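Local coordinates for coenzyme F420-dependent N(5),N(10)-methenyltetrahydromethanopterin reductase-related protein (Desulfurobacterium thermolithotrophum DSM 11699, PDB 6HUZ), which binds the iron-guanylylpyridinol cofactor of [Fe]-hydrogenases and uses tetrahydrofolate derivatives, such as methenyl-tetrahydrofolate, as substrates, at the interface of chains A and B. Coordinates in Å, arbitrary orientation; residue numbers count along the deposited sequence, not the author numbering. Chains: chain A/B, Coenzyme F420-dependent N(5),N(10)-methenyltetrahydromethanopterin reductase-related protein.

Contact 1: the interface of chains A and B. Residues chain A 220, 270-271, 274, 281, 284; chain B 205, 207-208.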
loop_
_atom_site.group_PDB
_atom_site.type_symbol
_atom_site.label_atom_id
_atom_site.label_comp_id
_atom_site.label_asym_id
_atom_site.label_seq_id
_atom_site.Cartn_x
_atom_site.Cartn_y
_atom_site.Cartn_z
ATOM N N TYR A 220 2.212 -8.327 10.452
ATOM C CA TYR A 220 1.510 -7.441 11.379
ATOM C C TYR A 220 0.215 -8.110 11.869
ATOM O O TYR A 220 -0.169 -7.954 13.019
ATOM C CB TYR A 220 1.247 -6.074 10.712
ATOM C CG TYR A 220 0.170 -5.295 11.407
ATOM C CD1 TYR A 220 0.362 -4.806 12.698
ATOM C CD2 TYR A 220 -1.062 -5.075 10.798
ATOM C CE1 TYR A 220 -0.645 -4.121 13.367
ATOM C CE2 TYR A 220 -2.087 -4.405 11.470
ATOM C CZ TYR A 220 -1.872 -3.931 12.753
ATOM O OH TYR A 220 -2.879 -3.283 13.422
ATOM N N SER A 270 8.861 5.135 16.121
ATOM C CA SER A 270 7.566 4.486 16.361
ATOM C C SER A 270 7.666 2.942 16.233
ATOM O O SER A 270 7.108 2.216 17.062
ATOM C CB SER A 270 6.535 4.991 15.341
ATOM O OG SER A 270 5.318 4.264 15.438
ATOM N N LEU A 271 8.370 2.463 15.205
ATOM C CA LEU A 271 8.528 1.023 14.925
ATOM C C LEU A 271 9.195 0.262 16.064
ATOM O O LEU A 271 8.912 -0.928 16.252
ATOM C CB LEU A 271 9.306 0.792 13.606
ATOM C CG LEU A 271 9.415 -0.674 13.125
ATOM C CD1 LEU A 271 8.042 -1.223 12.734
ATOM C CD2 LEU A 271 10.416 -0.790 11.899
ATOM N N MET A 274 6.897 -1.750 18.267
ATOM C CA MET A 274 6.111 -2.840 17.691
ATOM C C MET A 274 7.012 -4.058 17.443
ATOM O O MET A 274 6.574 -5.040 16.831
ATOM C CB MET A 274 5.372 -2.352 16.444
ATOM C CG MET A 274 4.077 -1.603 16.766
ATOM S SD MET A 274 2.799 -2.619 17.629
ATOM C CE MET A 274 2.529 -3.970 16.370
ATOM N N GLN A 281 9.110 -11.930 14.057
ATOM C CA GLN A 281 8.971 -10.732 13.230
ATOM C C GLN A 281 10.185 -10.482 12.327
ATOM O O GLN A 281 10.806 -9.427 12.443
ATOM C CB GLN A 281 8.727 -9.499 14.117
ATOM C CG GLN A 281 7.409 -9.538 14.847
ATOM C CD GLN A 281 7.186 -8.274 15.624
ATOM O OE1 GLN A 281 7.197 -8.281 16.855
ATOM N NE2 GLN A 281 6.973 -7.155 14.934
ATOM N N THR A 284 9.878 -7.060 10.270
ATOM C CA THR A 284 9.936 -5.830 11.089
ATOM C C THR A 284 11.391 -5.551 11.447
ATOM O O THR A 284 11.933 -4.444 11.245
ATOM C CB THR A 284 9.136 -5.996 12.398
ATOM O OG1 THR A 284 7.814 -6.455 12.132
ATOM C CG2 THR A 284 9.062 -4.699 13.197
ATOM N N MET B 205 -0.179 1.064 15.827
ATOM C CA MET B 205 0.348 -0.275 15.660
ATOM C C MET B 205 0.613 -0.603 14.177
ATOM O O MET B 205 1.498 -1.414 13.923
ATOM C CB MET B 205 -0.586 -1.304 16.291
ATOM C CG MET B 205 -1.997 -1.201 15.795
ATOM S SD MET B 205 -2.915 -2.606 16.444
ATOM C CE MET B 205 -4.694 -2.098 15.959
ATOM N N ILE B 207 2.317 0.851 12.149
ATOM C CA ILE B 207 3.648 1.270 11.730
ATOM C C ILE B 207 4.385 0.027 11.190
ATOM O O ILE B 207 5.268 0.170 10.382
ATOM C CB ILE B 207 4.434 1.945 12.877
ATOM C CG1 ILE B 207 5.859 2.384 12.438
ATOM C CG2 ILE B 207 4.523 1.064 14.169
ATOM C CD1 ILE B 207 5.965 3.358 11.233
ATOM N N VAL B 208 4.047 -1.180 11.660
ATOM C CA VAL B 208 4.705 -2.383 11.167
ATOM C C VAL B 208 4.479 -2.473 9.643
ATOM O O VAL B 208 5.419 -2.675 8.919
ATOM C CB VAL B 208 4.194 -3.653 11.858
ATOM C CG1 VAL B 208 4.702 -4.907 11.137
ATOM C CG2 VAL B 208 4.632 -3.673 13.318
#
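A:Met274 and A:Tyr220 of one subunit close over B:Val208 and B:Met205 of the other. B:Val208 stands in the first turn of helix 207-228 and buries 57 Å² against chain A. A:Met274 is the side chain to follow. Its CB presses on B:Val208 CG2 at 3.5 Å, a tight carbon contact. CG next meets B:Ile207 CG2 at 3.7 Å, and here the two side chains run past each other in opposite directions. A bend at chi2 (-63°) sets SD 3.9 Å from B:Met205 CB, and one at chi3 (-60°) turns CE back to B:Val208 CG2 at 3.7 Å. One methyl is thus held between the root and the tip of A:Met274. The other methyl, CG1, faces A:Tyr220 CB and the hydroxyl oxygen OG1 of A:Thr284. That hydroxyl accepts a hydrogen bond from A:Gln281 NE2, whose second bond goes to A:Met274 O at 2.9 Å. The amide thereby ties together two residues that flank the valine. A:Tyr220 crosses B:Met205 at about a right angle, its phenol OH 3.1 Å from the thioether SD. B:Ile207 lies against A:Ser270 and A:Leu271 at the end of helix 264-271. The patch docks the start of a chain B helix into chain A. B:Met205 and B:Ile207 also belong to the methenyltetrahydrofolate pocket, so this packing probably helps to fix one wall of the substrate site.

Contact 2: the interface of chains A and B. Residues chain A 220, 230, 234, 237-238; chain B 204-205, 347.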
loop_
_atom_site.group_PDB
_atom_site.type_symbol
_atom_site.label_atom_id
_atom_site.label_comp_id
_atom_site.label_asym_id
_atom_site.label_seq_id
_atom_site.Cartn_x
_atom_site.Cartn_y
_atom_site.Cartn_z
ATOM N N TYR A 220 2.212 -8.327 10.452
ATOM C CA TYR A 220 1.510 -7.441 11.379
ATOM C C TYR A 220 0.215 -8.110 11.869
ATOM O O TYR A 220 -0.169 -7.954 13.019
ATOM C CB TYR A 220 1.247 -6.074 10.712
ATOM C CG TYR A 220 0.170 -5.295 11.407
ATOM C CD1 TYR A 220 0.362 -4.806 12.698
ATOM C CD2 TYR A 220 -1.062 -5.075 10.798
ATOM C CE1 TYR A 220 -0.645 -4.121 13.367
ATOM C CE2 TYR A 220 -2.087 -4.405 11.470
ATOM C CZ TYR A 220 -1.872 -3.931 12.753
ATOM O OH TYR A 220 -2.879 -3.283 13.422
ATOM N N THR A 230 -5.570 -7.728 19.682
ATOM C CA THR A 230 -6.476 -6.674 19.186
ATOM C C THR A 230 -7.506 -7.282 18.215
ATOM O O THR A 230 -7.341 -8.435 17.827
ATOM C CB THR A 230 -5.671 -5.486 18.600
ATOM O OG1 THR A 230 -6.572 -4.396 18.391
ATOM C CG2 THR A 230 -4.966 -5.820 17.289
ATOM N N MET A 234 -9.751 -3.965 13.537
ATOM C CA MET A 234 -8.735 -2.950 13.779
ATOM C C MET A 234 -7.510 -3.253 12.992
ATOM O O MET A 234 -6.926 -2.350 12.395
ATOM C CB MET A 234 -8.418 -2.856 15.282
ATOM C CG MET A 234 -9.593 -2.349 16.052
ATOM S SD MET A 234 -9.342 -2.453 17.816
ATOM C CE MET A 234 -8.058 -1.143 18.041
ATOM N N PHE A 237 -8.106 -2.483 9.255
ATOM C CA PHE A 237 -8.190 -1.040 9.032
ATOM C C PHE A 237 -6.739 -0.495 8.976
ATOM O O PHE A 237 -6.404 0.248 8.069
ATOM C CB PHE A 237 -8.944 -0.327 10.193
ATOM C CG PHE A 237 -8.850 1.170 10.030
ATOM C CD1 PHE A 237 -9.713 1.844 9.183
ATOM C CD2 PHE A 237 -7.853 1.896 10.677
ATOM C CE1 PHE A 237 -9.578 3.218 8.983
ATOM C CE2 PHE A 237 -7.730 3.269 10.484
ATOM C CZ PHE A 237 -8.594 3.917 9.638
ATOM N N GLN A 238 -5.889 -0.879 9.946
ATOM C CA GLN A 238 -4.484 -0.436 9.988
ATOM C C GLN A 238 -3.726 -0.833 8.714
ATOM O O GLN A 238 -3.010 -0.000 8.172
ATOM C CB GLN A 238 -3.775 -1.015 11.216
ATOM C CG GLN A 238 -4.232 -0.364 12.524
ATOM C CD GLN A 238 -3.740 1.051 12.680
ATOM O OE1 GLN A 238 -2.570 1.382 12.367
ATOM N NE2 GLN A 238 -4.603 1.929 13.170
ATOM N N ASP B 204 0.458 4.648 15.193
ATOM C CA ASP B 204 -0.312 3.465 15.615
ATOM C C ASP B 204 0.430 2.156 15.367
ATOM O O ASP B 204 1.500 2.131 14.767
ATOM C CB ASP B 204 -1.620 3.356 14.809
ATOM C CG ASP B 204 -2.574 4.499 14.981
ATOM O OD1 ASP B 204 -2.311 5.387 15.856
ATOM O OD2 ASP B 204 -3.583 4.527 14.255
ATOM N N MET B 205 -0.179 1.064 15.827
ATOM C CA MET B 205 0.348 -0.275 15.660
ATOM C C MET B 205 0.613 -0.603 14.177
ATOM O O MET B 205 1.498 -1.414 13.923
ATOM C CB MET B 205 -0.586 -1.304 16.291
ATOM C CG MET B 205 -1.997 -1.201 15.795
ATOM S SD MET B 205 -2.915 -2.606 16.444
ATOM C CE MET B 205 -4.694 -2.098 15.959
ATOM N N PHE B 347 -12.777 0.970 12.052
ATOM C CA PHE B 347 -11.749 0.707 13.052
ATOM C C PHE B 347 -12.485 0.340 14.359
ATOM O O PHE B 347 -12.024 0.602 15.466
ATOM C CB PHE B 347 -10.856 1.952 13.236
ATOM C CG PHE B 347 -9.563 1.755 13.999
ATOM C CD1 PHE B 347 -8.729 0.685 13.721
ATOM C CD2 PHE B 347 -9.149 2.681 14.949
ATOM C CE1 PHE B 347 -7.524 0.520 14.393
ATOM C CE2 PHE B 347 -7.944 2.511 15.629
ATOM C CZ PHE B 347 -7.141 1.432 15.346
#
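B:Phe347 packs against A:Met234, A:Phe237 and A:Gln238, all on helix 232-262, and buries 58 Å². The side chains of B:Phe347 and A:Phe237 cross at about a right angle, with B:Phe347 CD1 3.4 Å from A:Phe237 CD2. B:Phe347 CB sits over one face of the A:Phe237 ring, offset toward its rim. The backbone oxygen A:Met234 O lies in the plane of the B:Phe347 ring at its edge, 3.5 Å from CE1. A:Met234 buries 39 Å² and crosses the same ring obliquely. Its CB touches CE1, and a bend at chi3 (70°) brings its CE to 3.8 Å from CZ of B:Phe347.

A:Gln238 also buries 39 Å². Its chain bends at chi2 (-71°), and NE2 donates a hydrogen bond to the carboxylate oxygen B:Asp204 OD2 at 3.0 Å. The bond meets OD2 on the anti side, somewhat out of the carboxylate plane. The same NE2 is 3.4 Å from B:Phe347 CZ, while CG packs on B:Met205 CE. An alanine at A:Gln238 would remove the amide, which would probably leave B:Asp204 without this donor and open a gap between B:Phe347 and B:Met205. B:Met205 reaches on to A:Thr230, tip to tip. The site seats one face of a chain A helix on two separate parts of chain B. B:Asp204 and B:Met205 line the methenyltetrahydrofolate pocket, so this packing probably steadies the substrate site from the neighbouring subunit.

Contact 3: the interface of chains A and B. Residues chain A 339, 342-343; chain B 319, 322, 326.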
loop_
_atom_site.group_PDB
_atom_site.type_symbol
_atom_site.label_atom_id
_atom_site.label_comp_id
_atom_site.label_asym_id
_atom_site.label_seq_id
_atom_site.Cartn_x
_atom_site.Cartn_y
_atom_site.Cartn_z
ATOM N N ILE A 339 -10.504 7.731 -16.085
ATOM C CA ILE A 339 -9.592 8.021 -14.968
ATOM C C ILE A 339 -8.474 6.950 -14.934
ATOM O O ILE A 339 -7.290 7.271 -14.797
ATOM C CB ILE A 339 -10.374 8.064 -13.643
ATOM C CG1 ILE A 339 -11.049 9.443 -13.433
ATOM C CG2 ILE A 339 -9.449 7.733 -12.465
ATOM C CD1 ILE A 339 -12.246 9.779 -14.357
ATOM N N GLU A 342 -5.800 7.912 -17.556
ATOM C CA GLU A 342 -4.812 8.929 -17.188
ATOM C C GLU A 342 -3.712 8.395 -16.223
ATOM O O GLU A 342 -2.592 8.913 -16.227
ATOM C CB GLU A 342 -5.532 10.141 -16.578
ATOM C CG GLU A 342 -4.690 11.401 -16.534
ATOM C CD GLU A 342 -5.391 12.564 -15.863
ATOM O OE1 GLU A 342 -6.589 12.782 -16.152
ATOM O OE2 GLU A 342 -4.741 13.256 -15.046
ATOM N N SER A 343 -4.035 7.363 -15.409
ATOM C CA SER A 343 -3.103 6.749 -14.450
ATOM C C SER A 343 -1.986 5.964 -15.130
ATOM O O SER A 343 -0.812 6.218 -14.879
ATOM C CB SER A 343 -3.848 5.790 -13.523
ATOM O OG SER A 343 -2.940 5.162 -12.632
ATOM N N PRO B 319 -6.244 5.198 -8.430
ATOM C CA PRO B 319 -5.474 6.049 -7.513
ATOM C C PRO B 319 -6.316 7.024 -6.702
ATOM O O PRO B 319 -6.860 7.991 -7.233
ATOM C CB PRO B 319 -4.478 6.772 -8.443
ATOM C CG PRO B 319 -4.581 6.095 -9.749
ATOM C CD PRO B 319 -5.966 5.555 -9.834
ATOM N N MET B 322 -6.340 10.900 -7.280
ATOM C CA MET B 322 -6.990 11.284 -8.533
ATOM C C MET B 322 -8.512 11.255 -8.344
ATOM O O MET B 322 -9.192 12.171 -8.804
ATOM C CB MET B 322 -6.611 10.339 -9.678
ATOM C CG MET B 322 -5.214 10.550 -10.211
ATOM S SD MET B 322 -4.803 9.327 -11.500
ATOM C CE MET B 322 -5.944 9.835 -12.839
ATOM N N HIS B 326 -11.176 14.633 -8.484
ATOM C CA HIS B 326 -12.379 14.628 -9.313
ATOM C C HIS B 326 -13.619 14.845 -8.459
ATOM O O HIS B 326 -14.488 15.639 -8.826
ATOM C CB HIS B 326 -12.507 13.303 -10.073
ATOM C CG HIS B 326 -11.770 13.288 -11.378
ATOM N ND1 HIS B 326 -10.448 12.867 -11.462
ATOM C CD2 HIS B 326 -12.188 13.649 -12.611
ATOM C CE1 HIS B 326 -10.109 12.980 -12.738
ATOM N NE2 HIS B 326 -11.128 13.441 -13.469
#
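A:Ile339, on helix 333-345, meets B:His326 and B:Met322, both on helix 320-331. The ring contact is a CH-pi one. A:Ile339 CG1 lies over one face of the imidazole, 4.0 Å from the ring centroid and offset toward the rim. A:Ile339 CD1 extends over the same face, 3.9 Å from B:His326 NE2.

Van der Waals packing centres on B:Met322, which buries 57 Å². Its chain is extended at chi2 (177°) and bent at chi3 (68°). That turn carries CE to the backbone oxygen A:Ile339 O, at 3.5 Å. The same methyl touches A:Glu342 CB, although A:Glu342 is poorly ordered. Beyond it, A:Ser343 packs against the pyrrolidine ring of B:Pro319, with OG 3.4 Å from CG.

The hydrogen bond within the patch stays inside chain B. B:His326 ND1 donates to B:Met322 O, one helical turn back. This bond restrains the ring's rotation and so helps keep its face toward A:Ile339. The two helices and the proline thus form a mainly apolar seam between subunits, probably part of a dimer. In the B:His326 bond, the oxygen lies in the imidazole plane, but ND1 sits above the carbonyl plane, 3.0 Å from B:Met322 O.

Contact 1 and contact 2 are neighbours, with the centres of their C-alpha atoms about 10 Å apart. They share A:Tyr220 and B:Met205 and form one continuous surface round the B:Asp204 to B:Val208 segment. Contact 3 lies about 31 Å from contact 1 and 28 Å from contact 2. It uses later helices, 320-331 and 333-345. B:Phe347 of contact 2 follows helix 333-345 closely, so the C-terminal part of the chain serves both regions. Two-fold symmetry repeats every patch with the chains exchanged. The paired patches are consistent with a dimer in which each subunit probably helps to support its partner's substrate pocket.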